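Local coordinates for protein 11S globulin (Wrightia tinctoria, PDB 5WXU) that probably serves as a hexameric seed storage reserve of the 11S globulin family and binds the plant hormone auxin, at residues R73-C77 with A78-A82; A161-A164 with G165-H168; R189-Q192 with L193-L197; S316-S320 with Y321-I325. All coordinates share one frame; numbering follows the deposited sequence.

Contact 1 (R73-C77 with A78-A82); sequences RELQC and AGIDA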
ATOM      1  N   ARG B  73      36.450   2.699  -8.487  1.00 21.52           N
ATOM      2  CA  ARG B  73      35.662   3.765  -7.877  1.00 25.72           C
ATOM      3  C   ARG B  73      34.234   3.873  -8.493  1.00 22.76           C
ATOM      4  O   ARG B  73      33.258   4.039  -7.748  1.00 24.00           O
ATOM      5  CB  ARG B  73      36.397   5.108  -7.944  1.00 30.51           C
ATOM      6  CG  ARG B  73      37.318   5.333  -6.759  1.00 35.69           C
ATOM      7  CD  ARG B  73      37.891   6.731  -6.715  1.00 42.50           C
ATOM      8  NE  ARG B  73      36.973   7.820  -6.304  1.00 46.36           N
ATOM      9  CZ  ARG B  73      36.449   8.006  -5.087  1.00 49.61           C
ATOM     10  NH1 ARG B  73      36.678   7.159  -4.098  1.00 58.92           N
ATOM     11  NH2 ARG B  73      35.665   9.047  -4.846  1.00 43.34           N
ATOM     12  N   GLU B  74      34.142   3.770  -9.814  1.00 22.85           N
ATOM     13  CA  GLU B  74      32.832   3.762 -10.519  1.00 25.53           C
ATOM     14  C   GLU B  74      31.845   2.726  -9.917  1.00 24.59           C
ATOM     15  O   GLU B  74      30.682   3.063  -9.593  1.00 20.45           O
ATOM     16  CB  GLU B  74      32.932   3.446 -11.999  1.00 26.57           C
ATOM     17  CG  GLU B  74      33.540   4.496 -12.906  1.00 32.96           C
ATOM     18  CD  GLU B  74      35.071   4.492 -12.955  1.00 37.97           C
ATOM     19  OE1 GLU B  74      35.740   3.835 -12.103  1.00 39.63           O
ATOM     20  OE2 GLU B  74      35.595   5.165 -13.841  1.00 35.34           O
ATOM     21  N   LEU B  75      32.311   1.484  -9.830  1.00 20.49           N
ATOM     22  CA  LEU B  75      31.492   0.361  -9.354  1.00 21.92           C
ATOM     23  C   LEU B  75      31.172   0.481  -7.881  1.00 23.04           C
ATOM     24  O   LEU B  75      30.040   0.151  -7.443  1.00 21.96           O
ATOM     25  CB  LEU B  75      32.150  -0.991  -9.629  1.00 23.13           C
ATOM     26  CG  LEU B  75      31.734  -1.666 -10.919  1.00 23.20           C
ATOM     27  CD1 LEU B  75      32.255  -0.931 -12.098  1.00 25.78           C
ATOM     28  CD2 LEU B  75      32.141  -3.121 -11.050  1.00 22.55           C
ATOM     29  N   GLN B  76      32.157   0.915  -7.083  1.00 20.80           N
ATOM     30  CA  GLN B  76      31.910   1.108  -5.663  1.00 23.97           C
ATOM     31  C   GLN B  76      30.895   2.188  -5.428  1.00 20.82           C
ATOM     32  O   GLN B  76      30.073   2.015  -4.536  1.00 22.39           O
ATOM     33  CB  GLN B  76      33.167   1.496  -4.917  1.00 28.51           C
ATOM     34  CG  GLN B  76      34.210   0.432  -4.995  1.00 33.37           C
ATOM     35  CD  GLN B  76      34.449  -0.262  -3.705  1.00 41.48           C
ATOM     36  OE1 GLN B  76      34.502  -1.512  -3.656  1.00 50.50           O
ATOM     37  NE2 GLN B  76      34.654   0.521  -2.649  1.00 40.86           N
ATOM     38  N   CYS B  77      30.960   3.279  -6.204  1.00 18.97           N
ATOM     39  CA  CYS B  77      29.989   4.406  -6.106  1.00 20.74           C
ATOM     40  C   CYS B  77      28.557   3.921  -6.490  1.00 18.95           C
ATOM     41  O   CYS B  77      27.574   4.187  -5.773  1.00 18.56           O
ATOM     42  CB  CYS B  77      30.365   5.595  -7.035  1.00 19.52           C
ATOM     43  SG  CYS B  77      29.030   6.780  -7.329  1.00 20.86           S
ATOM     44  N   ALA B  78      28.471   3.119  -7.547  1.00 21.14           N
ATOM     45  CA  ALA B  78      27.185   2.665  -8.029  1.00 20.41           C
ATOM     46  C   ALA B  78      26.623   1.513  -7.197  1.00 19.16           C
ATOM     47  O   ALA B  78      25.414   1.231  -7.265  1.00 20.12           O
ATOM     48  CB  ALA B  78      27.268   2.239  -9.457  1.00 20.76           C
ATOM     49  N   GLY B  79      27.471   0.868  -6.409  1.00 17.41           N
ATOM     50  CA  GLY B  79      27.019  -0.184  -5.559  1.00 18.30           C
ATOM     51  C   GLY B  79      26.757  -1.471  -6.320  1.00 17.44           C
ATOM     52  O   GLY B  79      25.837  -2.198  -5.998  1.00 17.34           O
ATOM     53  N   ILE B  80      27.526  -1.719  -7.380  1.00 15.39           N
ATOM     54  CA  ILE B  80      27.219  -2.857  -8.240  1.00 18.10           C
ATOM     55  C   ILE B  80      28.413  -3.741  -8.491  1.00 18.75           C
ATOM     56  O   ILE B  80      29.563  -3.260  -8.354  1.00 20.62           O
ATOM     57  CB  ILE B  80      26.573  -2.431  -9.599  1.00 18.83           C
ATOM     58  CG1 ILE B  80      27.473  -1.557 -10.444  1.00 20.35           C
ATOM     59  CG2 ILE B  80      25.173  -1.808  -9.466  1.00 18.93           C
ATOM     60  CD1 ILE B  80      28.053  -2.417 -11.579  1.00 20.95           C
ATOM     61  N   ASP B  81      28.129  -4.991  -8.858  1.00 18.09           N
ATOM     62  CA  ASP B  81      29.098  -5.862  -9.565  1.00 21.56           C
ATOM     63  C   ASP B  81      28.598  -6.112 -10.956  1.00 20.20           C
ATOM     64  O   ASP B  81      27.376  -6.155 -11.215  1.00 20.19           O
ATOM     65  CB  ASP B  81      29.347  -7.163  -8.838  1.00 25.64           C
ATOM     66  CG  ASP B  81      30.423  -6.994  -7.775  1.00 36.06           C
ATOM     67  OD1 ASP B  81      31.351  -6.157  -7.956  1.00 46.55           O
ATOM     68  OD2 ASP B  81      30.328  -7.636  -6.742  1.00 40.32           O
ATOM     69  N   ALA B  82      29.543  -6.289 -11.890  1.00 19.43           N
ATOM     70  CA  ALA B  82      29.230  -6.617 -13.242  1.00 18.35           C
ATOM     71  C   ALA B  82      30.071  -7.820 -13.712  1.00 20.87           C
ATOM     72  O   ALA B  82      31.291  -7.920 -13.441  1.00 20.81           O
ATOM     73  CB  ALA B  82      29.449  -5.409 -14.130  1.00 18.35           C
TER
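L75 leans from the last turn of helix 73-78 against I80, the first residue of strand 80-87, and can be followed outward along its own atoms. Its CB lies 3.7 Å from I80 O. One bond further, CG meets I80 CD1 at 3.8 Å, the two side chains crossing at about a right angle. I80 brings that methyl over by placing CG1 between its backbone N and carbonyl carbon (chi1 62°). At the tip, L75 CD2 rests on I80 O and reaches as far as A82 N, 4.2 Å away. This apolar pair is the hydrophobic part of a Schellman motif, which ends the helix: I80 N donates to L75 O at 3.1 Å and 164°, and G79 N makes a weak bond to Q76 O. G79 suits the turning point because its phi is positive, a region that favours glycine. A78 N makes a regular helical bond to E74 O at 3.0 Å, and the small methyl of A78 packs on I387, from the second cupin region. C77, on the far side of the helix from L75, is joined to C44 in a disulfide.

Contact 2 (A161-A164 with G165-H168); sequences ALPA and GIVH. With PO4 (phosphate ion), chain N.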
ATOM      1  N   ALA B 161      15.132 -10.600 -14.270  1.00 15.05           N
ATOM      2  CA  ALA B 161      15.241 -10.015 -12.977  1.00 15.47           C
ATOM      3  C   ALA B 161      15.127 -11.051 -11.941  1.00 16.88           C
ATOM      4  O   ALA B 161      14.071 -11.739 -11.868  1.00 18.56           O
ATOM      5  CB  ALA B 161      14.112  -8.966 -12.776  1.00 17.51           C
ATOM      6  N   LEU B 162      16.127 -11.161 -11.070  1.00 16.54           N
ATOM      7  CA  LEU B 162      16.072 -12.180  -9.992  1.00 18.05           C
ATOM      8  C   LEU B 162      16.397 -11.631  -8.623  1.00 16.42           C
ATOM      9  O   LEU B 162      17.357 -10.887  -8.458  1.00 17.89           O
ATOM     10  CB  LEU B 162      17.096 -13.272 -10.300  1.00 20.32           C
ATOM     11  CG  LEU B 162      16.815 -14.132 -11.550  1.00 23.69           C
ATOM     12  CD1 LEU B 162      17.908 -15.118 -11.922  1.00 29.88           C
ATOM     13  CD2 LEU B 162      15.534 -14.886 -11.386  1.00 25.85           C
ATOM     14  N   PRO B 163      15.637 -12.013  -7.586  1.00 17.33           N
ATOM     15  CA  PRO B 163      15.965 -11.615  -6.242  1.00 17.03           C
ATOM     16  C   PRO B 163      17.223 -12.274  -5.703  1.00 17.19           C
ATOM     17  O   PRO B 163      17.632 -13.406  -6.110  1.00 16.94           O
ATOM     18  CB  PRO B 163      14.738 -12.070  -5.421  1.00 17.62           C
ATOM     19  CG  PRO B 163      13.680 -12.261  -6.448  1.00 19.43           C
ATOM     20  CD  PRO B 163      14.363 -12.742  -7.639  1.00 17.66           C
ATOM     21  N   ALA B 164      17.714 -11.655  -4.639  1.00 17.18           N
ATOM     22  CA  ALA B 164      18.720 -12.269  -3.779  1.00 15.34           C
ATOM     23  C   ALA B 164      18.187 -13.537  -3.172  1.00 15.50           C
ATOM     24  O   ALA B 164      16.995 -13.639  -2.825  1.00 15.86           O
ATOM     25  CB  ALA B 164      19.194 -11.335  -2.657  1.00 16.53           C
ATOM     26  N   GLY B 165      19.074 -14.537  -3.040  1.00 15.11           N
ATOM     27  CA  GLY B 165      18.755 -15.743  -2.323  1.00 16.88           C
ATOM     28  C   GLY B 165      18.160 -16.843  -3.135  1.00 15.83           C
ATOM     29  O   GLY B 165      17.967 -17.944  -2.610  1.00 18.58           O
ATOM     30  N   ILE B 166      17.741 -16.506  -4.352  1.00 16.72           N
ATOM     31  CA  ILE B 166      17.014 -17.401  -5.218  1.00 16.28           C
ATOM     32  C   ILE B 166      18.030 -18.211  -6.074  1.00 15.99           C
ATOM     33  O   ILE B 166      18.874 -17.648  -6.736  1.00 16.56           O
ATOM     34  CB  ILE B 166      16.074 -16.621  -6.114  1.00 17.03           C
ATOM     35  CG1 ILE B 166      14.992 -15.967  -5.223  1.00 19.88           C
ATOM     36  CG2 ILE B 166      15.497 -17.490  -7.255  1.00 17.90           C
ATOM     37  CD1 ILE B 166      14.020 -16.923  -4.560  1.00 23.16           C
ATOM     38  N   VAL B 167      17.873 -19.531  -6.075  1.00 15.94           N
ATOM     39  CA  VAL B 167      18.685 -20.397  -6.964  1.00 16.57           C
ATOM     40  C   VAL B 167      18.311 -20.202  -8.439  1.00 17.17           C
ATOM     41  O   VAL B 167      17.163 -20.298  -8.803  1.00 15.69           O
ATOM     42  CB  VAL B 167      18.524 -21.856  -6.558  1.00 16.08           C
ATOM     43  CG1 VAL B 167      19.247 -22.857  -7.555  1.00 16.11           C
ATOM     44  CG2 VAL B 167      19.022 -22.131  -5.154  1.00 18.61           C
ATOM     45  N   HIS B 168      19.330 -20.072  -9.274  1.00 15.17           N
ATOM     46  CA  HIS B 168      19.090 -19.969 -10.683  1.00 18.95           C
ATOM     47  C   HIS B 168      20.223 -20.722 -11.444  1.00 18.55           C
ATOM     48  O   HIS B 168      21.280 -20.917 -10.933  1.00 17.64           O
ATOM     49  CB  HIS B 168      19.038 -18.540 -11.116  1.00 18.65           C
ATOM     50  CG  HIS B 168      20.254 -17.750 -10.709  1.00 20.59           C
ATOM     51  ND1 HIS B 168      20.376 -17.207  -9.446  1.00 23.14           N
ATOM     52  CD2 HIS B 168      21.443 -17.544 -11.326  1.00 22.15           C
ATOM     53  CE1 HIS B 168      21.572 -16.649  -9.336  1.00 23.02           C
ATOM     54  NE2 HIS B 168      22.236 -16.839 -10.468  1.00 22.70           N
TER
HETATM   55  P   PO4 N 501      25.870 -15.690 -10.640  1.00 44.29           P
HETATM   56  O1  PO4 N 501      26.153 -16.589  -9.333  1.00 26.75           O
HETATM   57  O2  PO4 N 501      24.737 -16.018 -11.598  1.00 45.13           O
HETATM   58  O3  PO4 N 501      25.273 -14.363 -10.153  1.00 48.11           O
HETATM   59  O4  PO4 N 501      27.102 -15.143 -11.362  1.00 35.10           O
HETATM   60  O   HOH W   1      20.268 -15.277  -6.213  1.00 17.25           O
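L162 and H168 meet across a tight bend, where L162 CD1 approaches H168 CB at 3.7 Å and lies equally near CG of the imidazole. A second apolar touch joins the proline ring to isoleucine, P163 CB standing 3.9 Å from I166 CG1. P163 and I166 are the two ends of a type II beta turn, and L162 and H168 flank it. Its third position is glycine because at these backbone angles a CB on G165 would be jammed against A164 O.

The polar shell lies around the imidazole. H168 CG sits between the backbone N and the carbonyl carbon (chi1 54°), which turns the ring back toward I166 O. H168 ND1 donates to I166 O at 3.1 Å and 156°, which fixes the rotation of the ring. I166 O also accepts a hydrogen from a water, whose oxygen is 2.8 Å away, and that water donates to P163 O as well, tying the two ends of the turn together. At the other nitrogen, H168 NE2 donates to phosphate O2 at 2.9 Å, the anion lying at the edge of the ring. With a phenylalanine in its place, the phosphate would probably lose one of its mates and I166 O would keep only the water of these two donors. The ion, probably from the crystallisation liquor, is also bonded to H85, S96, N98 and R199.

The bend links strand 158-162 of the seven-stranded sheet to strand 168-172 of the other sheet in the first cupin region. L162 packs on M102 and I104 of strand 102-108, while helix 325-329 covers A161 and P163.

Contact 3 (R189-Q192 with L193-L197); sequences RENQ and LDQNL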
ATOM      1  N   ARG B 189      18.438  -3.193  -0.538  1.00 14.50           N
ATOM      2  CA  ARG B 189      17.971  -3.629   0.754  1.00 14.83           C
ATOM      3  C   ARG B 189      17.976  -5.151   0.932  1.00 14.73           C
ATOM      4  O   ARG B 189      18.052  -5.602   2.088  1.00 15.64           O
ATOM      5  CB  ARG B 189      16.585  -3.059   1.022  1.00 16.56           C
ATOM      6  CG  ARG B 189      15.521  -3.507   0.062  1.00 19.23           C
ATOM      7  CD  ARG B 189      14.204  -2.759   0.131  1.00 21.40           C
ATOM      8  NE  ARG B 189      13.311  -3.220  -0.913  1.00 24.05           N
ATOM      9  CZ  ARG B 189      12.013  -2.882  -1.026  1.00 31.32           C
ATOM     10  NH1 ARG B 189      11.457  -2.010  -0.173  1.00 31.33           N
ATOM     11  NH2 ARG B 189      11.271  -3.400  -2.011  1.00 28.54           N
ATOM     12  N   GLU B 190      17.863  -5.916  -0.153  1.00 14.78           N
ATOM     13  CA  GLU B 190      17.845  -7.372  -0.031  1.00 16.05           C
ATOM     14  C   GLU B 190      19.207  -7.933   0.459  1.00 15.96           C
ATOM     15  O   GLU B 190      19.223  -9.053   0.936  1.00 16.03           O
ATOM     16  CB  GLU B 190      17.479  -8.049  -1.350  1.00 16.82           C
ATOM     17  CG  GLU B 190      16.014  -7.856  -1.786  1.00 17.45           C
ATOM     18  CD  GLU B 190      15.616  -8.636  -3.030  1.00 23.02           C
ATOM     19  OE1 GLU B 190      16.475  -9.223  -3.730  1.00 21.88           O
ATOM     20  OE2 GLU B 190      14.390  -8.684  -3.301  1.00 26.01           O
ATOM     21  N   ASN B 191      20.288  -7.153   0.391  1.00 14.07           N
ATOM     22  CA  ASN B 191      21.583  -7.630   0.837  1.00 14.28           C
ATOM     23  C   ASN B 191      21.875  -7.124   2.217  1.00 14.30           C
ATOM     24  O   ASN B 191      22.243  -5.948   2.380  1.00 14.89           O
ATOM     25  CB  ASN B 191      22.643  -7.152  -0.119  1.00 15.04           C
ATOM     26  CG  ASN B 191      24.040  -7.458   0.343  1.00 15.19           C
ATOM     27  OD1 ASN B 191      24.274  -8.367   1.187  1.00 15.63           O
ATOM     28  ND2 ASN B 191      24.986  -6.649  -0.163  1.00 14.56           N
ATOM     29  N   GLN B 192      21.735  -7.977   3.221  1.00 14.29           N
ATOM     30  CA  GLN B 192      21.997  -7.574   4.595  1.00 13.29           C
ATOM     31  C   GLN B 192      23.395  -7.914   5.083  1.00 16.45           C
ATOM     32  O   GLN B 192      23.675  -7.820   6.293  1.00 15.17           O
ATOM     33  CB  GLN B 192      20.978  -8.176   5.584  1.00 13.84           C
ATOM     34  CG  GLN B 192      19.544  -7.792   5.317  1.00 13.74           C
ATOM     35  CD  GLN B 192      18.581  -8.143   6.443  1.00 16.80           C
ATOM     36  OE1 GLN B 192      18.982  -8.305   7.604  1.00 15.15           O
ATOM     37  NE2 GLN B 192      17.296  -8.143   6.129  1.00 19.43           N
ATOM     38  N   LEU B 193      24.225  -8.404   4.180  1.00 15.04           N
ATOM     39  CA  LEU B 193      25.563  -8.869   4.566  1.00 15.49           C
ATOM     40  C   LEU B 193      26.516  -7.658   4.592  1.00 16.65           C
ATOM     41  O   LEU B 193      26.615  -7.021   5.609  1.00 17.18           O
ATOM     42  CB  LEU B 193      26.050 -10.012   3.725  1.00 16.21           C
ATOM     43  CG  LEU B 193      25.270 -11.307   3.920  1.00 16.89           C
ATOM     44  CD1 LEU B 193      25.465 -12.264   2.767  1.00 18.38           C
ATOM     45  CD2 LEU B 193      25.723 -11.984   5.229  1.00 17.33           C
ATOM     46  N   ASP B 194      27.204  -7.389   3.495  1.00 15.57           N
ATOM     47  CA  ASP B 194      28.037  -6.224   3.356  1.00 16.27           C
ATOM     48  C   ASP B 194      28.208  -6.044   1.826  1.00 15.25           C
ATOM     49  O   ASP B 194      27.672  -6.839   1.005  1.00 16.61           O
ATOM     50  CB  ASP B 194      29.367  -6.430   4.080  1.00 16.76           C
ATOM     51  CG  ASP B 194      30.077  -7.740   3.591  1.00 19.56           C
ATOM     52  OD1 ASP B 194      30.277  -7.913   2.390  1.00 18.41           O
ATOM     53  OD2 ASP B 194      30.355  -8.637   4.419  1.00 19.13           O
ATOM     54  N   GLN B 195      28.955  -5.036   1.425  1.00 16.07           N
ATOM     55  CA  GLN B 195      28.942  -4.609   0.038  1.00 16.98           C
ATOM     56  C   GLN B 195      29.940  -5.374  -0.838  1.00 17.99           C
ATOM     57  O   GLN B 195      30.829  -4.769  -1.490  1.00 20.02           O
ATOM     58  CB  GLN B 195      29.178  -3.080  -0.028  1.00 17.40           C
ATOM     59  CG  GLN B 195      28.165  -2.287   0.790  1.00 16.85           C
ATOM     60  CD  GLN B 195      26.752  -2.592   0.305  1.00 19.20           C
ATOM     61  OE1 GLN B 195      26.417  -2.262  -0.806  1.00 17.46           O
ATOM     62  NE2 GLN B 195      25.972  -3.297   1.101  1.00 20.13           N
ATOM     63  N   ASN B 196      29.769  -6.684  -0.863  1.00 19.79           N
ATOM     64  CA  ASN B 196      30.619  -7.609  -1.630  1.00 17.88           C
ATOM     65  C   ASN B 196      29.721  -8.717  -2.107  1.00 19.05           C
ATOM     66  O   ASN B 196      28.842  -9.172  -1.362  1.00 19.11           O
ATOM     67  CB  ASN B 196      31.742  -8.215  -0.774  1.00 19.20           C
ATOM     68  CG  ASN B 196      32.682  -7.166  -0.213  1.00 23.42           C
ATOM     69  OD1 ASN B 196      32.535  -6.734   0.973  1.00 24.84           O
ATOM     70  ND2 ASN B 196      33.576  -6.663  -1.063  1.00 18.28           N
ATOM     71  N   LEU B 197      29.912  -9.154  -3.366  1.00 17.37           N
ATOM     72  CA  LEU B 197      29.107 -10.243  -3.876  1.00 17.30           C
ATOM     73  C   LEU B 197      29.565 -11.617  -3.409  1.00 20.30           C
ATOM     74  O   LEU B 197      30.782 -11.932  -3.521  1.00 19.69           O
ATOM     75  CB  LEU B 197      29.125 -10.207  -5.411  1.00 17.94           C
ATOM     76  CG  LEU B 197      28.298 -11.224  -6.138  1.00 20.93           C
ATOM     77  CD1 LEU B 197      26.810 -11.017  -5.849  1.00 20.31           C
ATOM     78  CD2 LEU B 197      28.550 -11.132  -7.647  1.00 23.00           C
TER
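From N191 to D194 the backbone is irregular, bending through L193 before Q195 makes an inverse gamma turn. The N191 amide bridges this bend with both of its polar atoms. Its OD1 accepts L193 N at 3.0 Å, an Asx turn in which the donor stands well above the plane of the side-chain carbonyl. Its ND2 donates to D194 O at 2.9 Å in an almost straight bond of 170°, with that oxygen close to the amide plane. The side chain can reach forward in this way because CG is anti to the backbone N (chi1 173°). L193 CB lies 3.5 Å from N191 OD1, the two side chains crossing at about a right angle. Asparagine suits the place because one short group both accepts and donates; an alanine here would probably leave L193 N and D194 O without these mates and set the bend free to shift. ND2 also donates to L186 O, giving that nitrogen two acceptors. Outward, Q192 OE1 bonds to T410 of the third subunit, and D194 makes a salt bridge to R198 and accepts C44 N of the third subunit. A buried amide thus takes up two main-chain polar groups of an irregular coil, beside the subunit interface.

Contact 4 (S316-S320 with Y321-I325); sequences STLNS and YNLPI. With PO4 (phosphate ion), chain O.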
ATOM      1  N   SER B 316      13.586   1.764 -25.311  1.00 18.01           N
ATOM      2  CA  SER B 316      12.647   0.704 -24.883  1.00 18.17           C
ATOM      3  C   SER B 316      12.933   0.535 -23.383  1.00 21.04           C
ATOM      4  O   SER B 316      14.029   0.119 -22.960  1.00 19.15           O
ATOM      5  CB  SER B 316      12.795  -0.575 -25.665  1.00 18.55           C
ATOM      6  OG  SER B 316      12.717  -0.278 -27.027  1.00 17.39           O
ATOM      7  N   THR B 317      11.970   1.041 -22.596  1.00 21.03           N
ATOM      8  CA  THR B 317      12.094   1.112 -21.112  1.00 23.79           C
ATOM      9  C   THR B 317      11.516  -0.140 -20.418  1.00 25.03           C
ATOM     10  O   THR B 317      10.627  -0.828 -20.934  1.00 30.19           O
ATOM     11  CB  THR B 317      11.270   2.261 -20.537  1.00 30.22           C
ATOM     12  OG1 THR B 317       9.857   1.933 -20.681  1.00 39.19           O
ATOM     13  CG2 THR B 317      11.672   3.573 -21.104  1.00 32.57           C
ATOM     14  N   LEU B 318      12.105  -0.486 -19.272  1.00 19.44           N
ATOM     15  CA  LEU B 318      11.661  -1.676 -18.595  1.00 19.16           C
ATOM     16  C   LEU B 318      11.603  -1.285 -17.107  1.00 20.54           C
ATOM     17  O   LEU B 318      12.647  -1.136 -16.437  1.00 18.51           O
ATOM     18  CB  LEU B 318      12.581  -2.864 -18.772  1.00 19.95           C
ATOM     19  CG  LEU B 318      12.160  -4.179 -18.114  1.00 22.06           C
ATOM     20  CD1 LEU B 318      10.856  -4.605 -18.749  1.00 26.99           C
ATOM     21  CD2 LEU B 318      13.248  -5.215 -18.271  1.00 23.92           C
ATOM     22  N   ASN B 319      10.392  -1.037 -16.587  1.00 17.07           N
ATOM     23  CA  ASN B 319      10.262  -0.688 -15.187  1.00 15.86           C
ATOM     24  C   ASN B 319       9.011  -1.415 -14.633  1.00 15.33           C
ATOM     25  O   ASN B 319       8.450  -2.298 -15.293  1.00 16.27           O
ATOM     26  CB  ASN B 319      10.072   0.856 -14.987  1.00 16.79           C
ATOM     27  CG  ASN B 319       8.980   1.413 -15.874  1.00 20.96           C
ATOM     28  OD1 ASN B 319       7.785   0.955 -15.845  1.00 20.55           O
ATOM     29  ND2 ASN B 319       9.405   2.330 -16.785  1.00 25.95           N
ATOM     30  N   SER B 320       8.722  -1.110 -13.394  1.00 15.92           N
ATOM     31  CA  SER B 320       7.635  -1.793 -12.701  1.00 15.61           C
ATOM     32  C   SER B 320       6.226  -1.537 -13.247  1.00 17.94           C
ATOM     33  O   SER B 320       5.309  -2.212 -12.876  1.00 19.99           O
ATOM     34  CB  SER B 320       7.738  -1.587 -11.220  1.00 17.42           C
ATOM     35  OG  SER B 320       7.705  -0.217 -10.897  1.00 19.68           O
ATOM     36  N   TYR B 321       6.067  -0.638 -14.190  1.00 17.21           N
ATOM     37  CA  TYR B 321       4.803  -0.536 -14.922  1.00 16.98           C
ATOM     38  C   TYR B 321       4.664  -1.575 -16.047  1.00 18.53           C
ATOM     39  O   TYR B 321       3.634  -1.692 -16.713  1.00 19.20           O
ATOM     40  CB  TYR B 321       4.588   0.853 -15.462  1.00 18.94           C
ATOM     41  CG  TYR B 321       4.349   1.876 -14.422  1.00 19.31           C
ATOM     42  CD1 TYR B 321       3.155   1.910 -13.717  1.00 29.93           C
ATOM     43  CD2 TYR B 321       5.244   2.890 -14.224  1.00 21.76           C
ATOM     44  CE1 TYR B 321       2.920   2.897 -12.778  1.00 30.76           C
ATOM     45  CE2 TYR B 321       5.023   3.881 -13.290  1.00 22.49           C
ATOM     46  CZ  TYR B 321       3.851   3.888 -12.586  1.00 27.73           C
ATOM     47  OH  TYR B 321       3.623   4.879 -11.635  1.00 29.93           O
ATOM     48  N   ASN B 322       5.740  -2.330 -16.279  1.00 17.67           N
ATOM     49  CA  ASN B 322       5.883  -3.346 -17.292  1.00 19.88           C
ATOM     50  C   ASN B 322       6.065  -4.691 -16.627  1.00 20.29           C
ATOM     51  O   ASN B 322       5.352  -5.623 -16.873  1.00 20.87           O
ATOM     52  CB  ASN B 322       7.084  -3.073 -18.272  1.00 23.42           C
ATOM     53  CG  ASN B 322       7.188  -1.606 -18.715  1.00 34.52           C
ATOM     54  OD1 ASN B 322       8.315  -0.934 -18.755  1.00 29.32           O
ATOM     55  ND2 ASN B 322       6.011  -1.058 -19.068  1.00 33.08           N
ATOM     56  N   LEU B 323       7.049  -4.781 -15.765  1.00 17.93           N
ATOM     57  CA  LEU B 323       7.423  -6.037 -15.169  1.00 17.78           C
ATOM     58  C   LEU B 323       7.311  -5.892 -13.650  1.00 19.20           C
ATOM     59  O   LEU B 323       8.149  -5.282 -13.019  1.00 18.28           O
ATOM     60  CB  LEU B 323       8.888  -6.371 -15.570  1.00 17.75           C
ATOM     61  CG  LEU B 323       9.580  -7.636 -15.056  1.00 19.34           C
ATOM     62  CD1 LEU B 323       8.749  -8.838 -15.416  1.00 21.26           C
ATOM     63  CD2 LEU B 323      11.009  -7.729 -15.506  1.00 20.51           C
ATOM     64  N   PRO B 324       6.313  -6.547 -13.016  1.00 18.48           N
ATOM     65  CA  PRO B 324       5.982  -6.283 -11.642  1.00 18.13           C
ATOM     66  C   PRO B 324       7.039  -6.518 -10.622  1.00 16.89           C
ATOM     67  O   PRO B 324       7.171  -5.738  -9.683  1.00 16.60           O
ATOM     68  CB  PRO B 324       4.742  -7.197 -11.363  1.00 18.46           C
ATOM     69  CG  PRO B 324       4.231  -7.490 -12.658  1.00 19.46           C
ATOM     70  CD  PRO B 324       5.272  -7.305 -13.706  1.00 19.86           C
ATOM     71  N   ILE B 325       7.843  -7.564 -10.819  1.00 14.77           N
ATOM     72  CA  ILE B 325       8.900  -7.935  -9.836  1.00 15.23           C
ATOM     73  C   ILE B 325       9.954  -6.833  -9.651  1.00 14.45           C
ATOM     74  O   ILE B 325      10.591  -6.742  -8.610  1.00 14.80           O
ATOM     75  CB  ILE B 325       9.557  -9.286 -10.195  1.00 16.35           C
ATOM     76  CG1 ILE B 325      10.302  -9.839  -8.985  1.00 16.26           C
ATOM     77  CG2 ILE B 325      10.361  -9.208 -11.464  1.00 17.85           C
ATOM     78  CD1 ILE B 325      10.840 -11.250  -9.227  1.00 16.96           C
TER
HETATM   79  P   PO4 O 502       5.989   7.470 -11.527  1.00 34.01           P
HETATM   80  O1  PO4 O 502       5.417   6.284 -10.774  1.00 30.81           O
HETATM   81  O2  PO4 O 502       7.199   7.175 -12.348  1.00 32.08           O
HETATM   82  O3  PO4 O 502       4.783   7.826 -12.405  1.00 43.52           O
HETATM   83  O4  PO4 O 502       6.296   8.528 -10.471  1.00 40.18           O
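N319 and N322 hold this turn by reciprocal hydrogen bonds. N319 N donates to N322 OD1 at 3.0 Å and 162°, while N319 O takes two backbone donors: N322 N, from above its carbonyl plane, and L323 N at 2.9 Å, in that plane. The first of these closes a type I beta turn over S320 and Y321. The N319 side chain adds an Asx turn, its OD1 using a lone pair to accept Y321 N at 2.9 Å. Its CG sits between the backbone N and carbonyl carbon (chi1 50°), which folds the amide back over the turn. Asparagine suits both places, being short enough to reach the nearby main chain. S320 OG is hydrogen-bonded to D412 and R413.

A weaker polar contact runs from S320 CA to L323 O, 3.5 Å apart with a nearly straight C-H. Apolar packing is slight: L318 CD1 lies 4.1 Å from L323 CB.

Among aromatic and phosphate contacts, the Y321 ring has N319 OD1 near its edge and makes a cation-pi interaction with R413. Its OH approaches O1 of a phosphate ion, probably from the crystallisation liquor, at a doubtfully short distance.

The turn carries the chain from strand 313-318, in the six-stranded sheet of the second cupin region, to helix 325-329. L318 packs on L326 of that helix and on V159 of strand 158-162, while Y321 touches T289 of the fourth subunit.

The four contacts follow one another along the chain, the first three within the first cupin region and contact 4 in the second. Contacts 1 and 2, with centres about 20 Å apart, both reach the seven-stranded antiparallel sheet, through strands 80-87 and 158-162. Contact 3 lies about 13 Å from each by centres and touches both: D81 meets L197, and E190 probably hydrogen-bonds to A164. Contacts 2 and 4, with centres about 17 Å apart, touch where A161 and P163 pack on I325, so the two cupin regions meet there. Contacts 2 and 3 also face the third subunit and contact 4 the fourth, linking turns within the chain to assembly of the hexamer.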